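Local coordinates for protein mediator of RNA polymerase II transcription subunit 18 (Schizosaccharomyces pombe, PDB 3C0T) that serves as a subunit of Mediator, the coactivator that relays signals from gene-specific regulators to the RNA polymerase II transcription machinery, at residues E34-Y39 with R57-I62. Residues are numbered along the deposited sequence; the frame is centred on the assembly and turned at random.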
# COMPACT_ATOMS: atom_id res chain seq x y z
N GLU A 34 -1.28 6.41 6.94
CA GLU A 34 -0.09 5.71 7.40
C GLU A 34 1.22 6.38 7.01
O GLU A 34 1.32 7.00 5.95
CB GLU A 34 -0.08 4.28 6.84
CG GLU A 34 -1.40 3.52 7.00
CD GLU A 34 -1.47 2.25 6.16
OE1 GLU A 34 -0.89 2.21 5.05
OE2 GLU A 34 -2.13 1.29 6.61
N PHE A 35 2.23 6.24 7.86
CA PHE A 35 3.55 6.78 7.57
C PHE A 35 4.43 5.56 7.31
O PHE A 35 4.54 4.67 8.16
CB PHE A 35 4.09 7.58 8.76
CG PHE A 35 5.18 8.54 8.39
CD1 PHE A 35 4.93 9.91 8.29
CD2 PHE A 35 6.46 8.08 8.10
CE1 PHE A 35 5.93 10.80 7.90
CE2 PHE A 35 7.47 8.97 7.70
CZ PHE A 35 7.20 10.33 7.61
N TRP A 36 5.04 5.51 6.13
CA TRP A 36 5.90 4.40 5.76
C TRP A 36 7.34 4.85 5.60
O TRP A 36 7.61 5.87 4.96
CB TRP A 36 5.47 3.79 4.42
CG TRP A 36 4.20 3.02 4.45
CD1 TRP A 36 2.93 3.52 4.39
CD2 TRP A 36 4.06 1.59 4.54
NE1 TRP A 36 2.02 2.51 4.44
CE2 TRP A 36 2.68 1.31 4.52
CE3 TRP A 36 4.97 0.52 4.62
CZ2 TRP A 36 2.17 0.00 4.59
CZ3 TRP A 36 4.47 -0.78 4.69
CH2 TRP A 36 3.08 -1.03 4.67
N VAL A 37 8.26 4.10 6.19
CA VAL A 37 9.69 4.39 6.05
C VAL A 37 10.30 3.06 5.60
O VAL A 37 10.05 2.01 6.19
CB VAL A 37 10.34 4.88 7.38
CG1 VAL A 37 9.41 5.83 8.09
CG2 VAL A 37 10.69 3.71 8.27
N VAL A 38 11.07 3.10 4.52
CA VAL A 38 11.68 1.90 3.99
C VAL A 38 13.19 1.87 4.21
O VAL A 38 13.87 2.88 4.03
CB VAL A 38 11.37 1.78 2.48
CG1 VAL A 38 11.94 0.49 1.92
CG2 VAL A 38 9.86 1.85 2.26
N TYR A 39 13.70 0.70 4.61
CA TYR A 39 15.13 0.51 4.86
C TYR A 39 15.69 -0.59 3.98
O TYR A 39 15.08 -1.64 3.80
CB TYR A 39 15.39 0.14 6.32
CG TYR A 39 15.30 1.31 7.27
CD1 TYR A 39 14.07 1.78 7.71
CD2 TYR A 39 16.45 1.96 7.71
CE1 TYR A 39 13.98 2.87 8.57
CE2 TYR A 39 16.37 3.06 8.57
CZ TYR A 39 15.13 3.50 8.99
OH TYR A 39 15.04 4.58 9.84
N ARG A 57 10.06 -2.56 5.32
CA ARG A 57 9.06 -1.52 5.13
C ARG A 57 8.29 -1.33 6.43
O ARG A 57 7.51 -2.20 6.83
CB ARG A 57 8.14 -1.94 3.98
CG ARG A 57 8.93 -2.16 2.69
CD ARG A 57 8.19 -2.95 1.61
NE ARG A 57 9.10 -3.22 0.50
CZ ARG A 57 9.51 -2.30 -0.37
NH1 ARG A 57 9.07 -1.05 -0.26
NH2 ARG A 57 10.39 -2.60 -1.31
N LEU A 58 8.53 -0.21 7.09
CA LEU A 58 7.90 0.08 8.37
C LEU A 58 6.67 0.95 8.22
O LEU A 58 6.69 1.99 7.57
CB LEU A 58 8.90 0.75 9.31
CG LEU A 58 9.96 -0.11 10.02
CD1 LEU A 58 10.18 -1.42 9.32
CD2 LEU A 58 11.26 0.68 10.08
N CYS A 59 5.58 0.51 8.84
CA CYS A 59 4.33 1.25 8.77
C CYS A 59 3.80 1.64 10.13
O CYS A 59 3.66 0.81 11.03
CB CYS A 59 3.27 0.44 8.03
SG CYS A 59 1.67 1.28 7.96
N SER A 60 3.50 2.93 10.27
CA SER A 60 2.95 3.45 11.50
C SER A 60 1.61 4.09 11.18
O SER A 60 1.50 4.86 10.23
CB SER A 60 3.88 4.49 12.11
OG SER A 60 3.22 5.20 13.14
N ASN A 61 0.60 3.76 11.97
CA ASN A 61 -0.71 4.36 11.77
C ASN A 61 -0.69 5.73 12.43
O ASN A 61 -0.76 5.84 13.66
CB ASN A 61 -1.79 3.47 12.41
CG ASN A 61 -3.19 4.03 12.24
OD1 ASN A 61 -4.17 3.40 12.62
ND2 ASN A 61 -3.28 5.23 11.68
N ILE A 62 -0.56 6.79 11.64
CA ILE A 62 -0.52 8.13 12.21
C ILE A 62 -1.89 8.71 12.44
O ILE A 62 -2.03 9.81 12.96
CB ILE A 62 0.32 9.09 11.33
CG1 ILE A 62 -0.10 9.00 9.87
CG2 ILE A 62 1.80 8.75 11.49
CD1 ILE A 62 0.71 9.90 8.96
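The indole of Trp36 lies across Cys59, whose CB sits 3.4 Å from the six-membered ring centroid, almost on its normal, while SG, anti to the backbone N (chi1 177°), reaches over the five-membered ring, 3.6 Å from CE2. The indole also meets the rings of Tyr124, nearly parallel at about 10°, and Tyr81, at about 40°. At its edge Arg57 CB approaches CZ3, and Glu34 OE1, met from above the carboxylate plane, accepts a 3.0 Å hydrogen bond from NE1 and forms a salt bridge with Arg139. Val38 CG1 lies over one face of the Arg57 guanidinium, 3.9 Å from NH1; NH1 and NH2 hydrogen-bond to the backbone of another protein's chain, NH2 also to Pro52 O. An alanine at Trp36, lacking the ring over Cys59, would probably leave Glu34 OE1 to Arg139 without its indole N-H. On the opposite sheet face, Leu58 CD2 packs 3.6 Å from Val37 CG2 and meets the Tyr39 ring; Ile62 CD1 lies at the Phe35 edge. Paired backbone bonds, Phe35 with Ser60 and Val37 with Leu58, join strands 27-41 and 56-61 of Med18's antiparallel sheet. Sulfur-aromatic and CH-pi contacts thus adjoin a polar edge where Arg139 probably stabilises a charged Glu34.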